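Local coordinates for uncharacterized protein (Corynebacterium diphtheriae, PDB 3LMM) that is of unknown function but probably acts as a transcriptional regulator, combining a Schlafen AlbA-type region with helix-turn-helix-like regions, at residues D187-L193 with L231-L235; V293-P297 with W324-S329. All blocks are in the same frame, centred on the assembly; numbering follows the deposited sequence.

Contact 1: residues D187-L193 with L231-L235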
ATOM      1  N   ASP A 187      21.172  23.649   1.790  1.00 30.16           N
ATOM      2  CA  ASP A 187      19.927  24.002   2.463  1.00 26.99           C
ATOM      3  C   ASP A 187      19.416  22.862   3.338  1.00 24.75           C
ATOM      4  O   ASP A 187      18.517  23.055   4.151  1.00 27.19           O
ATOM      5  CB  ASP A 187      18.861  24.384   1.427  1.00 31.47           C
ATOM      6  CG  ASP A 187      19.187  25.677   0.683  1.00 44.21           C
ATOM      7  OD1 ASP A 187      19.122  25.673  -0.572  1.00 46.52           O
ATOM      8  OD2 ASP A 187      19.496  26.695   1.349  1.00 46.02           O
ATOM      9  N   ALA A 188      19.991  21.678   3.161  1.00 21.41           N
ATOM     10  CA  ALA A 188      19.600  20.510   3.939  1.00 22.79           C
ATOM     11  C   ALA A 188      20.159  20.596   5.355  1.00 33.15           C
ATOM     12  O   ALA A 188      21.375  20.690   5.548  1.00 40.37           O
ATOM     13  CB  ALA A 188      20.103  19.255   3.267  1.00 24.94           C
ATOM     14  N   ARG A 189      19.278  20.546   6.349  1.00 31.62           N
ATOM     15  CA  ARG A 189      19.712  20.643   7.738  1.00 35.43           C
ATOM     16  C   ARG A 189      20.369  19.352   8.199  1.00 36.60           C
ATOM     17  O   ARG A 189      19.876  18.259   7.922  1.00 38.34           O
ATOM     18  CB  ARG A 189      18.515  20.959   8.641  1.00 37.16           C
ATOM     19  CG  ARG A 189      17.417  21.739   7.935  1.00 41.48           C
ATOM     20  CD  ARG A 189      16.381  22.257   8.902  1.00 28.09           C
ATOM     21  NE  ARG A 189      16.880  23.400   9.644  1.00 22.29           N
ATOM     22  CZ  ARG A 189      16.840  23.497  10.966  1.00 25.89           C
ATOM     23  NH1 ARG A 189      17.312  24.584  11.571  1.00 23.83           N
ATOM     24  NH2 ARG A 189      16.338  22.501  11.685  1.00 21.64           N
ATOM     25  N   PRO A 190      21.500  19.464   8.904  1.00 35.03           N
ATOM     26  CA  PRO A 190      22.194  18.268   9.389  1.00 33.24           C
ATOM     27  C   PRO A 190      21.319  17.430  10.315  1.00 28.42           C
ATOM     28  O   PRO A 190      21.421  16.207  10.344  1.00 25.41           O
ATOM     29  CB  PRO A 190      23.412  18.848  10.102  1.00 34.52           C
ATOM     30  CG  PRO A 190      22.925  20.214  10.538  1.00 32.83           C
ATOM     31  CD  PRO A 190      22.211  20.686   9.312  1.00 25.00           C
ATOM     32  N   ALA A 191      20.456  18.106  11.063  1.00 21.29           N
ATOM     33  CA  ALA A 191      19.557  17.440  11.991  1.00 25.60           C
ATOM     34  C   ALA A 191      18.608  16.505  11.253  1.00 31.18           C
ATOM     35  O   ALA A 191      18.307  15.396  11.715  1.00 31.37           O
ATOM     36  CB  ALA A 191      18.755  18.469  12.766  1.00 23.95           C
ATOM     37  N   ALA A 192      18.126  16.970  10.105  1.00 28.60           N
ATOM     38  CA  ALA A 192      17.203  16.197   9.285  1.00 21.58           C
ATOM     39  C   ALA A 192      17.939  15.002   8.698  1.00 21.27           C
ATOM     40  O   ALA A 192      17.411  13.890   8.669  1.00 13.24           O
ATOM     41  CB  ALA A 192      16.656  17.066   8.174  1.00 17.77           C
ATOM     42  N   LEU A 193      19.158  15.244   8.227  1.00 11.02           N
ATOM     43  CA  LEU A 193      19.949  14.184   7.648  1.00  8.25           C
ATOM     44  C   LEU A 193      20.284  13.167   8.709  1.00 14.66           C
ATOM     45  O   LEU A 193      20.260  11.956   8.464  1.00  8.29           O
ATOM     46  CB  LEU A 193      21.230  14.746   7.057  1.00  4.51           C
ATOM     47  CG  LEU A 193      21.007  15.382   5.695  1.00  8.85           C
ATOM     48  CD1 LEU A 193      22.170  16.270   5.341  1.00 15.18           C
ATOM     49  CD2 LEU A 193      20.810  14.295   4.658  1.00 12.80           C
ATOM     50  N   LEU A 231      11.192  17.885   2.875  1.00 24.10           N
ATOM     51  CA  LEU A 231      11.648  16.970   3.918  1.00 26.64           C
ATOM     52  C   LEU A 231      12.947  17.296   4.662  1.00 25.87           C
ATOM     53  O   LEU A 231      13.025  17.085   5.871  1.00 25.52           O
ATOM     54  CB  LEU A 231      11.734  15.545   3.359  1.00 19.25           C
ATOM     55  CG  LEU A 231      10.650  14.602   3.905  1.00 21.93           C
ATOM     56  CD1 LEU A 231       9.280  15.240   3.746  1.00 17.10           C
ATOM     57  CD2 LEU A 231      10.710  13.269   3.184  1.00 13.96           C
ATOM     58  N   PHE A 232      13.956  17.813   3.966  1.00 22.27           N
ATOM     59  CA  PHE A 232      15.215  18.117   4.628  1.00 17.02           C
ATOM     60  C   PHE A 232      15.515  19.598   4.827  1.00 19.45           C
ATOM     61  O   PHE A 232      16.595  19.964   5.298  1.00 18.96           O
ATOM     62  CB  PHE A 232      16.359  17.468   3.871  1.00  1.00           C
ATOM     63  CG  PHE A 232      16.294  15.977   3.858  1.00 12.17           C
ATOM     64  CD1 PHE A 232      15.585  15.302   2.875  1.00 11.73           C
ATOM     65  CD2 PHE A 232      16.961  15.238   4.826  1.00 14.55           C
ATOM     66  CE1 PHE A 232      15.545  13.900   2.852  1.00 12.46           C
ATOM     67  CE2 PHE A 232      16.927  13.837   4.814  1.00 11.07           C
ATOM     68  CZ  PHE A 232      16.220  13.168   3.823  1.00  5.45           C
ATOM     69  N   THR A 233      14.550  20.442   4.486  1.00 23.83           N
ATOM     70  CA  THR A 233      14.683  21.890   4.596  1.00 25.27           C
ATOM     71  C   THR A 233      13.566  22.475   5.443  1.00 31.14           C
ATOM     72  O   THR A 233      12.411  22.054   5.336  1.00 40.98           O
ATOM     73  CB  THR A 233      14.613  22.538   3.201  1.00 26.16           C
ATOM     74  OG1 THR A 233      15.880  22.391   2.546  1.00 14.93           O
ATOM     75  CG2 THR A 233      14.231  24.006   3.298  1.00 24.36           C
ATOM     76  N   SER A 234      13.896  23.460   6.271  1.00 31.31           N
ATOM     77  CA  SER A 234      12.874  24.082   7.106  1.00 34.95           C
ATOM     78  C   SER A 234      11.800  24.731   6.247  1.00 32.90           C
ATOM     79  O   SER A 234      12.113  25.482   5.321  1.00 34.99           O
ATOM     80  CB  SER A 234      13.498  25.117   8.059  1.00 36.23           C
ATOM     81  OG  SER A 234      14.370  26.036   7.425  1.00 25.15           O
ATOM     82  N   LEU A 235      10.536  24.441   6.541  1.00 27.24           N
ATOM     83  CA  LEU A 235       9.464  25.031   5.751  1.00 42.13           C
ATOM     84  C   LEU A 235       8.887  26.253   6.455  1.00 41.87           C
ATOM     85  O   LEU A 235       7.719  26.600   6.279  1.00 51.27           O
ATOM     86  CB  LEU A 235       8.349  24.011   5.452  1.00 46.43           C
ATOM     87  CG  LEU A 235       7.356  23.664   6.566  1.00 40.58           C
ATOM     88  CD1 LEU A 235       6.320  22.688   6.052  1.00 17.91           C
ATOM     89  CD2 LEU A 235       8.125  23.094   7.743  1.00 41.19           C
TER
HETATM   90  O   HOH W   1      16.748  25.398   6.970  1.00 31.05           O

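Contact 2: residues V293-P297 with W324-S329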
ATOM      1  N   VAL A 293       1.390  -2.332  27.885  1.00 33.69           N
ATOM      2  CA  VAL A 293       0.683  -2.115  26.614  1.00 20.82           C
ATOM      3  C   VAL A 293       0.182  -0.668  26.471  1.00 24.49           C
ATOM      4  O   VAL A 293      -0.631  -0.209  27.277  1.00 23.58           O
ATOM      5  CB  VAL A 293      -0.548  -3.034  26.530  1.00 18.07           C
ATOM      6  CG1 VAL A 293      -1.295  -2.780  25.251  1.00  7.03           C
ATOM      7  CG2 VAL A 293      -0.132  -4.473  26.661  1.00  9.32           C
ATOM      8  N   PRO A 294       0.640   0.063  25.432  1.00 27.70           N
ATOM      9  CA  PRO A 294       0.174   1.453  25.275  1.00 27.50           C
ATOM     10  C   PRO A 294      -1.340   1.623  25.014  1.00 23.33           C
ATOM     11  O   PRO A 294      -1.998   0.716  24.504  1.00 13.86           O
ATOM     12  CB  PRO A 294       1.047   1.989  24.134  1.00 17.09           C
ATOM     13  CG  PRO A 294       1.373   0.767  23.340  1.00 24.37           C
ATOM     14  CD  PRO A 294       1.617  -0.296  24.388  1.00 18.74           C
ATOM     15  N   GLU A 295      -1.876   2.786  25.386  1.00 25.62           N
ATOM     16  CA  GLU A 295      -3.291   3.096  25.207  1.00 21.10           C
ATOM     17  C   GLU A 295      -3.730   2.791  23.798  1.00 22.06           C
ATOM     18  O   GLU A 295      -4.882   2.456  23.556  1.00 22.01           O
ATOM     19  CB  GLU A 295      -3.569   4.564  25.475  1.00 37.50           C
ATOM     20  CG  GLU A 295      -3.087   5.087  26.797  1.00 48.57           C
ATOM     21  CD  GLU A 295      -4.157   5.898  27.471  1.00 56.45           C
ATOM     22  OE1 GLU A 295      -5.161   5.274  27.891  1.00 60.19           O
ATOM     23  OE2 GLU A 295      -4.009   7.143  27.559  1.00 52.96           O
ATOM     24  N   ILE A 296      -2.831   2.990  22.847  1.00 22.38           N
ATOM     25  CA  ILE A 296      -3.133   2.641  21.466  1.00 26.28           C
ATOM     26  C   ILE A 296      -1.846   2.152  20.823  1.00 22.89           C
ATOM     27  O   ILE A 296      -0.788   2.762  20.978  1.00 22.82           O
ATOM     28  CB  ILE A 296      -3.769   3.805  20.646  1.00 18.98           C
ATOM     29  CG1 ILE A 296      -2.807   4.957  20.474  1.00 32.15           C
ATOM     30  CG2 ILE A 296      -5.029   4.291  21.332  1.00 11.88           C
ATOM     31  CD1 ILE A 296      -3.452   6.110  19.700  1.00 46.42           C
ATOM     32  N   PRO A 297      -1.917   1.019  20.118  1.00 21.43           N
ATOM     33  CA  PRO A 297      -0.739   0.447  19.461  1.00 15.03           C
ATOM     34  C   PRO A 297       0.137   1.435  18.715  1.00 11.69           C
ATOM     35  O   PRO A 297      -0.302   2.077  17.769  1.00 17.61           O
ATOM     36  CB  PRO A 297      -1.334  -0.621  18.554  1.00 18.89           C
ATOM     37  CG  PRO A 297      -2.769  -0.167  18.351  1.00 24.62           C
ATOM     38  CD  PRO A 297      -3.145   0.314  19.717  1.00 21.73           C
ATOM     39  N   TRP A 324      -5.221  14.691  21.250  1.00 20.22           N
ATOM     40  CA  TRP A 324      -5.273  13.475  22.040  1.00 22.29           C
ATOM     41  C   TRP A 324      -6.223  13.658  23.214  1.00 22.68           C
ATOM     42  O   TRP A 324      -6.078  14.601  23.982  1.00 30.82           O
ATOM     43  CB  TRP A 324      -3.877  13.162  22.565  1.00 25.29           C
ATOM     44  CG  TRP A 324      -3.838  12.037  23.521  1.00 29.22           C
ATOM     45  CD1 TRP A 324      -4.130  12.077  24.858  1.00 36.26           C
ATOM     46  CD2 TRP A 324      -3.506  10.688  23.225  1.00 31.78           C
ATOM     47  NE1 TRP A 324      -3.998  10.829  25.412  1.00 33.85           N
ATOM     48  CE2 TRP A 324      -3.613   9.954  24.430  1.00 36.83           C
ATOM     49  CE3 TRP A 324      -3.129  10.021  22.057  1.00 33.85           C
ATOM     50  CZ2 TRP A 324      -3.348   8.584  24.498  1.00 39.41           C
ATOM     51  CZ3 TRP A 324      -2.870   8.661  22.122  1.00 38.18           C
ATOM     52  CH2 TRP A 324      -2.979   7.955  23.335  1.00 38.51           C
ATOM     53  N   ILE A 325      -7.182  12.751  23.362  1.00 24.04           N
ATOM     54  CA  ILE A 325      -8.145  12.827  24.460  1.00 22.11           C
ATOM     55  C   ILE A 325      -7.758  11.890  25.593  1.00 30.99           C
ATOM     56  O   ILE A 325      -7.826  10.673  25.445  1.00 31.79           O
ATOM     57  CB  ILE A 325      -9.528  12.428  23.990  1.00 14.98           C
ATOM     58  CG1 ILE A 325      -9.814  13.114  22.667  1.00  8.55           C
ATOM     59  CG2 ILE A 325     -10.558  12.828  25.008  1.00 21.38           C
ATOM     60  CD1 ILE A 325      -9.520  14.558  22.703  1.00  8.36           C
ATOM     61  N   GLU A 326      -7.387  12.460  26.731  1.00 37.31           N
ATOM     62  CA  GLU A 326      -6.959  11.679  27.892  1.00 41.64           C
ATOM     63  C   GLU A 326      -7.893  10.581  28.387  1.00 38.93           C
ATOM     64  O   GLU A 326      -7.565   9.399  28.316  1.00 33.80           O
ATOM     65  CB  GLU A 326      -6.673  12.618  29.062  1.00 53.34           C
ATOM     66  CG  GLU A 326      -5.444  13.488  28.895  1.00 67.37           C
ATOM     67  CD  GLU A 326      -4.156  12.738  29.159  1.00 73.51           C
ATOM     68  OE1 GLU A 326      -4.004  12.213  30.283  1.00 76.00           O
ATOM     69  OE2 GLU A 326      -3.299  12.673  28.249  1.00 78.51           O
ATOM     70  N   LEU A 327      -9.045  10.990  28.909  1.00 35.77           N
ATOM     71  CA  LEU A 327     -10.011  10.065  29.477  1.00 43.44           C
ATOM     72  C   LEU A 327     -10.637   9.054  28.518  1.00 40.98           C
ATOM     73  O   LEU A 327     -11.174   8.034  28.950  1.00 43.44           O
ATOM     74  CB  LEU A 327     -11.105  10.858  30.204  1.00 47.45           C
ATOM     75  CG  LEU A 327     -10.592  11.678  31.397  1.00 53.71           C
ATOM     76  CD1 LEU A 327     -11.723  12.484  32.025  1.00 55.75           C
ATOM     77  CD2 LEU A 327      -9.978  10.736  32.427  1.00 52.31           C
ATOM     78  N   ASP A 328     -10.558   9.320  27.222  1.00 36.50           N
ATOM     79  CA  ASP A 328     -11.135   8.411  26.241  1.00 33.12           C
ATOM     80  C   ASP A 328     -10.066   7.627  25.510  1.00 32.20           C
ATOM     81  O   ASP A 328     -10.364   6.731  24.719  1.00 28.88           O
ATOM     82  CB  ASP A 328     -11.987   9.195  25.245  1.00 37.72           C
ATOM     83  CG  ASP A 328     -13.275   9.695  25.862  1.00 54.37           C
ATOM     84  OD1 ASP A 328     -14.011   8.842  26.414  1.00 56.17           O
ATOM     85  OD2 ASP A 328     -13.555  10.920  25.803  1.00 55.23           O
ATOM     86  N   SER A 329      -8.816   7.966  25.799  1.00 28.91           N
ATOM     87  CA  SER A 329      -7.681   7.319  25.166  1.00 24.08           C
ATOM     88  C   SER A 329      -7.809   7.402  23.659  1.00 21.89           C
ATOM     89  O   SER A 329      -7.338   6.515  22.961  1.00 29.69           O
ATOM     90  CB  SER A 329      -7.588   5.844  25.561  1.00 20.22           C
ATOM     91  OG  SER A 329      -7.552   5.667  26.957  1.00 39.41           O
TER

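Contact 1: residues D187-L193 with L231-L235
The Phe232 ring meets Ala192 CB and Leu193 CD2 obliquely, both along its CD2-CE2 side, while Leu265, Leu212 and Ile215 help to surround it. Here the end of helix 226-232 packs against the start of helix 190-199 in a small helical cluster, so that a helix C-terminus faces a helix N-terminus. Ala192 CB lies 3.8 Å from Phe232 CD2, and Leu193, whose side chain crosses that of Phe232 at about a right angle, brings CD2 to 3.9 Å from Phe232 CE2. The other flat group, the Arg189 guanidinium, also has an oblique neighbour: Arg189 NE is 4.1 Å from Ser234 CB.

The backbone supplies the principal polar link. Arg189, the N-cap residue of helix 190-199, donates its backbone N-H to Phe232 O, with N and O 2.9 Å apart, an N-H...O angle of 164° and the donor nearly in line with the C=O bond. CG of Phe232 lies anti to its carbonyl carbon (chi1 -64°), which points the ring away from the hydrogen-bonded carbonyl and to the side where Ala192 and Leu193 lie. Ala188 CA also approaches Phe232 O, in a CA-H...O contact. Just beyond the helix end, Thr233 OG1 donates a weak hydrogen bond to Asp187 O at 3.2 Å, whereas OD1 of Asp187 turns to Thr184 N. A bend at chi3 carries the guanidinium of Arg189 past Ser234, and NH2 forms a salt bridge with Glu266 OE2. A modelled water lies between Ser234 OG and Arg189 NE and accepts a weak bond from NE.

Contact 2: residues V293-P297 with W324-S329
Glu295 and Ser329 come closest in backbone terms, 6.1 Å between CA atoms, where the loop after strand 289-293 meets the type I turn Glu326-Ser329, closed by Ser329 N bonding to Glu326 O; Ser329 itself takes a left-handed helical conformation. Its hydroxyl donates to the Glu295 carboxylate, with Ser329 OG 2.6 Å from Glu295 OE1 and approaching from above the carboxylate plane, 48° out of it. The second oxygen has a different role. Glu295 OE2 lies in the plane of the Trp324 indole at its edge, 3.4 Å from CZ2, with carboxylate and ring planes 54° apart. The same OE2 forms a salt bridge with Lys280, which also binds Glu326 OE2; this shared lysine probably offsets the repulsion between Glu295 OE2 and Glu326 OE2, 5.6 Å apart.

Ile296 supplies the apolar part of the contact. Ile296 and Trp324 approach each other from opposite directions, CD1 meeting the ring obliquely, 3.6 Å from Trp324 CZ3, while CG2 lies against Ser329 O. A buried carboxylate that accepts a hydroxyl bond beside an indole thus joins a loop leading into helix 298-311 to the beta hairpin of antiparallel strands 320-325 and 330-336 in the six-stranded mixed sheet.

The two contacts join their segments in different ways, in positions whose centres are 32 Å apart and whose nearest atoms are about 21 Å apart. Contact 1 is partly buried: an apolar interior shades into a polar outer part with a bound water, and its main bond is made by backbone atoms where two helices end and begin. Contact 2 is buried, joins a loop to a hairpin turn, and depends on side-chain chemistry around one carboxylate. Helix 264-278 is common to both surroundings: Leu265 and Glu266 near its start serve residues 187-193 and 231-235, whereas Val278 at its end touches Trp324 and Glu326, just before Lys280.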